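Local coordinates for conserved Hypothetical Protein TT1486 (Thermus thermophilus, PDB 2CU5) that is of unproven function but probably acts as a secondary thiamine-phosphate synthase, at residues Val9-Glu14 and Leu113-Gly118; Ala67-Pro72 and Asn80-Leu85. All blocks are in the same frame, centred on the assembly; numbering follows the deposited sequence.

Interaction 1: residues Val9-Glu14 and Leu113-Gly118; sequences VPTPEE and LAEFDG
T11 and E115 meet where strand 5-11 of the five-stranded sheet packs across strand 110-115 of the three-stranded one. The axes of the short segments 9-11 and 113-115 approach to 8.9 Å and cross at -35°, so side chains rather than ladder hydrogen bonds join them. Earlier along both strands, V9 and L113 reach toward each other tip to tip, V9 CB lying 3.7 Å from L113 CD1.

The E115 side chain is the instructive one. Its CB rests on T11 CB, and E115 CG, anti to the backbone N (chi1 178°), comes within 3.3 Å of P12 O. A bend at chi2 (62°) then turns CD out of an extended path, and the side chain crosses that of T11 at about a right angle. E115 OE1 accepts the T11 hydroxyl through its anti lone pair, with T11 OG1 2.7 Å away, and also forms a salt bridge with R122. E115 OE2 takes the N-H of D117 N at 2.8 Å, on its anti side but out of the carboxylate plane. T11 OG1 is in turn hydrogen-bonded to R120 N.

Beyond the strands, G118 N donates to E13 O at 2.7 Å, and G118 CA makes a CA-H...O contact with P12 O. Water 1 bridges E14 OE2 and F116 O.

A buried carboxylate with both oxygens occupied is thus fixed in rotation, tying the backbone at D117 and the hydroxyl of T11 to one group.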
loop_
_atom_site.group_PDB
_atom_site.type_symbol
_atom_site.label_atom_id
_atom_site.label_comp_id
_atom_site.label_asym_id
_atom_site.label_seq_id
_atom_site.Cartn_x
_atom_site.Cartn_y
_atom_site.Cartn_z
ATOM N N VAL A 9 -6.203 -19.971 3.245
ATOM C CA VAL A 9 -5.175 -20.304 2.269
ATOM C C VAL A 9 -3.896 -20.930 2.810
ATOM O O VAL A 9 -3.198 -20.321 3.615
ATOM C CB VAL A 9 -4.779 -19.024 1.484
ATOM C CG1 VAL A 9 -3.890 -19.373 0.313
ATOM C CG2 VAL A 9 -6.033 -18.298 1.010
ATOM N N PRO A 10 -3.575 -22.161 2.380
ATOM C CA PRO A 10 -2.343 -22.789 2.869
ATOM C C PRO A 10 -1.152 -22.051 2.249
ATOM O O PRO A 10 -1.182 -21.700 1.067
ATOM C CB PRO A 10 -2.456 -24.224 2.355
ATOM C CG PRO A 10 -3.946 -24.445 2.286
ATOM C CD PRO A 10 -4.426 -23.147 1.688
ATOM N N THR A 11 -0.111 -21.817 3.040
ATOM C CA THR A 11 1.070 -21.115 2.544
ATOM C C THR A 11 2.359 -21.850 2.887
ATOM O O THR A 11 2.418 -22.594 3.865
ATOM C CB THR A 11 1.164 -19.703 3.147
ATOM O OG1 THR A 11 1.263 -19.803 4.572
ATOM C CG2 THR A 11 -0.071 -18.884 2.787
ATOM N N PRO A 12 3.407 -21.668 2.069
ATOM C CA PRO A 12 4.701 -22.315 2.309
ATOM C C PRO A 12 5.487 -21.467 3.307
ATOM O O PRO A 12 4.966 -20.480 3.817
ATOM C CB PRO A 12 5.337 -22.317 0.927
ATOM C CG PRO A 12 4.863 -21.015 0.361
ATOM C CD PRO A 12 3.391 -21.007 0.750
ATOM N N GLU A 13 6.735 -21.838 3.586
ATOM C CA GLU A 13 7.535 -21.059 4.527
ATOM C C GLU A 13 7.529 -19.610 4.055
ATOM O O GLU A 13 7.364 -18.679 4.844
ATOM C CB GLU A 13 8.973 -21.581 4.583
ATOM C CG GLU A 13 9.773 -21.000 5.735
ATOM C CD GLU A 13 11.207 -21.480 5.753
ATOM O OE1 GLU A 13 11.430 -22.696 5.571
ATOM O OE2 GLU A 13 12.110 -20.641 5.959
ATOM N N GLU A 14 7.715 -19.429 2.753
ATOM C CA GLU A 14 7.694 -18.100 2.169
ATOM C C GLU A 14 7.435 -18.213 0.679
ATOM O O GLU A 14 7.932 -19.128 0.016
ATOM C CB GLU A 14 9.012 -17.354 2.431
ATOM C CG GLU A 14 10.129 -17.604 1.431
ATOM C CD GLU A 14 11.219 -16.540 1.511
ATOM O OE1 GLU A 14 12.158 -16.576 0.686
ATOM O OE2 GLU A 14 11.136 -15.664 2.398
ATOM N N LEU A 113 -1.107 -13.837 -2.252
ATOM C CA LEU A 113 -1.047 -13.744 -0.807
ATOM C C LEU A 113 0.463 -13.896 -0.608
ATOM O O LEU A 113 1.025 -14.953 -0.870
ATOM C CB LEU A 113 -1.781 -14.902 -0.130
ATOM C CG LEU A 113 -1.942 -14.740 1.389
ATOM C CD1 LEU A 113 -2.773 -15.890 1.933
ATOM C CD2 LEU A 113 -0.578 -14.699 2.074
ATOM N N ALA A 114 1.119 -12.830 -0.172
ATOM C CA ALA A 114 2.561 -12.861 0.031
ATOM C C ALA A 114 2.910 -13.361 1.426
ATOM O O ALA A 114 2.823 -12.613 2.391
ATOM C CB ALA A 114 3.139 -11.459 -0.193
ATOM N N GLU A 115 3.312 -14.625 1.522
ATOM C CA GLU A 115 3.676 -15.222 2.805
ATOM C C GLU A 115 5.151 -15.005 3.132
ATOM O O GLU A 115 6.021 -15.386 2.353
ATOM C CB GLU A 115 3.395 -16.726 2.796
ATOM C CG GLU A 115 3.792 -17.408 4.096
ATOM C CD GLU A 115 3.013 -16.880 5.286
ATOM O OE1 GLU A 115 1.933 -17.436 5.586
ATOM O OE2 GLU A 115 3.470 -15.898 5.917
ATOM N N PHE A 116 5.423 -14.413 4.292
ATOM C CA PHE A 116 6.800 -14.159 4.710
ATOM C C PHE A 116 7.172 -14.927 5.980
ATOM O O PHE A 116 8.328 -14.907 6.399
ATOM C CB PHE A 116 7.010 -12.660 4.947
ATOM C CG PHE A 116 6.585 -11.796 3.790
ATOM C CD1 PHE A 116 7.176 -11.944 2.540
ATOM C CD2 PHE A 116 5.598 -10.828 3.957
ATOM C CE1 PHE A 116 6.794 -11.139 1.468
ATOM C CE2 PHE A 116 5.207 -10.016 2.893
ATOM C CZ PHE A 116 5.805 -10.172 1.649
ATOM N N ASP A 117 6.203 -15.601 6.595
ATOM C CA ASP A 117 6.490 -16.356 7.813
ATOM C C ASP A 117 5.623 -17.604 7.976
ATOM O O ASP A 117 4.924 -17.757 8.975
ATOM C CB ASP A 117 6.339 -15.443 9.036
ATOM C CG ASP A 117 6.783 -16.115 10.328
ATOM O OD1 ASP A 117 7.771 -16.876 10.293
ATOM O OD2 ASP A 117 6.151 -15.877 11.375
ATOM N N GLY A 118 5.687 -18.494 6.990
ATOM C CA GLY A 118 4.909 -19.716 7.040
ATOM C C GLY A 118 5.761 -20.907 7.442
ATOM O O GLY A 118 6.828 -20.733 8.032
HETATM O O HOH W 1 10.317 -13.993 4.363
#

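Interaction 2: residues Ala67-Pro72 and Asn80-Leu85; sequences APRHRP and NSHAHL
A67, the first residue to leave helical geometry after helix 53-66, brings its CA to 5.0 Å from the CA of H82 as the chain folds back on the opening turn of helix 81-90. The arrangement is a helix-loop-helix connection, with N80 at the N-cap position of the second helix and the loop lying against that helix near its start.

H82 carries most of the contact. H82 CB sits 3.4 Å from both A67 O and P68 O. A chi1 of 70° puts CG between the backbone N and the carbonyl carbon, with the imidazole sandwiched: A83 CB lies over the centre of one face, while R69 CG covers the other, offset toward the rim. The latter is a CH-pi contact, with R69 CG 3.7 Å from the centroid of the H82 ring and 21° off the normal. From CG the arginine runs extended to NE, crossing the histidine obliquely, and its guanidinium is turned 52° from the ring plane with H82 CD2 over one of its faces. R69 NH1 comes to 3.1 Å from H82 NE2 from well above the ring plane, at an angle too poor for a hydrogen bond.

Further along the helix, A67 CB meets L85 CD2 at 3.9 Å, and it also touches H82 O. The second subunit reaches this loop as well: R62 of that subunit donates to P68 O, and its E65 forms a salt bridge with R71.

Water 2 completes the contact by spanning the two backbones: it accepts from H82 N at 3.0 Å and lies 2.9 Å from R69 O.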
loop_
_atom_site.group_PDB
_atom_site.type_symbol
_atom_site.label_atom_id
_atom_site.label_comp_id
_atom_site.label_asym_id
_atom_site.label_seq_id
_atom_site.Cartn_x
_atom_site.Cartn_y
_atom_site.Cartn_z
ATOM N N ALA A 67 14.825 -6.705 3.991
ATOM C CA ALA A 67 14.384 -7.113 5.320
ATOM C C ALA A 67 14.999 -8.453 5.707
ATOM O O ALA A 67 14.331 -9.481 5.685
ATOM C CB ALA A 67 12.855 -7.207 5.355
ATOM N N PRO A 68 16.295 -8.460 6.057
ATOM C CA PRO A 68 16.947 -9.717 6.441
ATOM C C PRO A 68 16.387 -10.287 7.739
ATOM O O PRO A 68 16.004 -9.543 8.639
ATOM C CB PRO A 68 18.416 -9.322 6.566
ATOM C CG PRO A 68 18.334 -7.882 7.003
ATOM C CD PRO A 68 17.241 -7.333 6.116
ATOM N N ARG A 69 16.344 -11.611 7.827
ATOM C CA ARG A 69 15.838 -12.286 9.016
ATOM C C ARG A 69 16.770 -11.994 10.187
ATOM O O ARG A 69 16.330 -11.688 11.297
ATOM C CB ARG A 69 15.785 -13.797 8.774
ATOM C CG ARG A 69 14.924 -14.223 7.594
ATOM C CD ARG A 69 15.195 -15.674 7.208
ATOM N NE ARG A 69 14.361 -16.127 6.095
ATOM C CZ ARG A 69 13.083 -16.475 6.209
ATOM N NH1 ARG A 69 12.483 -16.429 7.390
ATOM N NH2 ARG A 69 12.401 -16.865 5.141
ATOM N N HIS A 70 18.065 -12.091 9.911
ATOM C CA HIS A 70 19.113 -11.869 10.899
ATOM C C HIS A 70 19.427 -10.390 11.088
ATOM O O HIS A 70 19.971 -9.740 10.199
ATOM C CB HIS A 70 20.380 -12.620 10.466
ATOM C CG HIS A 70 21.566 -12.383 11.351
ATOM N ND1 HIS A 70 21.621 -12.820 12.658
ATOM C CD2 HIS A 70 22.745 -11.759 11.112
ATOM C CE1 HIS A 70 22.783 -12.475 13.185
ATOM N NE2 HIS A 70 23.483 -11.831 12.269
ATOM N N ARG A 71 19.073 -9.864 12.253
ATOM C CA ARG A 71 19.334 -8.468 12.587
ATOM C C ARG A 71 19.560 -8.408 14.091
ATOM O O ARG A 71 18.610 -8.445 14.874
ATOM C CB ARG A 71 18.146 -7.579 12.191
ATOM C CG ARG A 71 18.365 -6.091 12.465
ATOM C CD ARG A 71 17.341 -5.220 11.740
ATOM N NE ARG A 71 17.564 -3.790 11.954
ATOM C CZ ARG A 71 17.229 -3.129 13.058
ATOM N NH1 ARG A 71 16.649 -3.764 14.067
ATOM N NH2 ARG A 71 17.476 -1.828 13.156
ATOM N N PRO A 72 20.830 -8.322 14.515
ATOM C CA PRO A 72 21.168 -8.264 15.940
ATOM C C PRO A 72 20.488 -7.134 16.699
ATOM O O PRO A 72 20.189 -7.273 17.883
ATOM C CB PRO A 72 22.690 -8.134 15.928
ATOM C CG PRO A 72 22.961 -7.422 14.642
ATOM C CD PRO A 72 22.032 -8.129 13.685
ATOM N N ASN A 80 10.751 -12.609 14.036
ATOM C CA ASN A 80 10.031 -12.439 12.782
ATOM C C ASN A 80 9.831 -10.976 12.388
ATOM O O ASN A 80 8.952 -10.665 11.592
ATOM C CB ASN A 80 8.666 -13.147 12.835
ATOM C CG ASN A 80 7.862 -12.778 14.063
ATOM O OD1 ASN A 80 7.849 -11.628 14.486
ATOM N ND2 ASN A 80 7.176 -13.759 14.637
ATOM N N SER A 81 10.636 -10.076 12.942
ATOM C CA SER A 81 10.497 -8.666 12.591
ATOM C C SER A 81 10.647 -8.466 11.088
ATOM O O SER A 81 9.998 -7.593 10.507
ATOM C CB SER A 81 11.527 -7.814 13.341
ATOM O OG SER A 81 11.135 -7.641 14.693
ATOM N N HIS A 82 11.495 -9.277 10.460
ATOM C CA HIS A 82 11.710 -9.186 9.017
ATOM C C HIS A 82 10.393 -9.376 8.267
ATOM O O HIS A 82 10.150 -8.723 7.251
ATOM C CB HIS A 82 12.705 -10.253 8.548
ATOM C CG HIS A 82 12.161 -11.645 8.601
ATOM N ND1 HIS A 82 11.845 -12.278 9.784
ATOM C CD2 HIS A 82 11.846 -12.516 7.613
ATOM C CE1 HIS A 82 11.358 -13.477 9.524
ATOM N NE2 HIS A 82 11.347 -13.647 8.214
ATOM N N ALA A 83 9.554 -10.280 8.769
ATOM C CA ALA A 83 8.262 -10.562 8.146
ATOM C C ALA A 83 7.260 -9.454 8.434
ATOM O O ALA A 83 6.374 -9.177 7.622
ATOM C CB ALA A 83 7.726 -11.896 8.639
ATOM N N HIS A 84 7.384 -8.830 9.602
ATOM C CA HIS A 84 6.493 -7.737 9.957
ATOM C C HIS A 84 6.778 -6.591 8.996
ATOM O O HIS A 84 5.861 -5.940 8.500
ATOM C CB HIS A 84 6.732 -7.293 11.404
ATOM C CG HIS A 84 6.045 -8.154 12.419
ATOM N ND1 HIS A 84 4.736 -7.951 12.803
ATOM C CD2 HIS A 84 6.477 -9.235 13.109
ATOM C CE1 HIS A 84 4.393 -8.871 13.689
ATOM N NE2 HIS A 84 5.431 -9.661 13.892
ATOM N N LEU A 85 8.058 -6.357 8.721
ATOM C CA LEU A 85 8.430 -5.292 7.805
ATOM C C LEU A 85 7.975 -5.580 6.377
ATOM O O LEU A 85 7.437 -4.701 5.709
ATOM C CB LEU A 85 9.947 -5.064 7.823
ATOM C CG LEU A 85 10.421 -3.958 6.870
ATOM C CD1 LEU A 85 9.746 -2.634 7.220
ATOM C CD2 LEU A 85 11.942 -3.819 6.961
HETATM O O HOH W 2 13.575 -10.920 11.829
#

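Overall arrangement
The pair illustrates how a local loop can fasten onto a long-range contact. Interaction 2 falls, along the chain, between the two segments of interaction 1, and their centres lie about 15 Å apart. They touch at the helix start, where D117 CB and A83 CB are 3.8 Å apart and F116 O packs 3.7 Å from H82 NE2. R69 also reaches back toward the turn: R69 NH2 is 3.3 Å from E14 OE2, a long, weak ion pair. The surroundings differ. Interaction 1 joins two sheets within one subunit and is touched by no other chain, whereas interaction 2 borders the second subunit, where H84 is hydrogen-bonded to Q48 of that subunit.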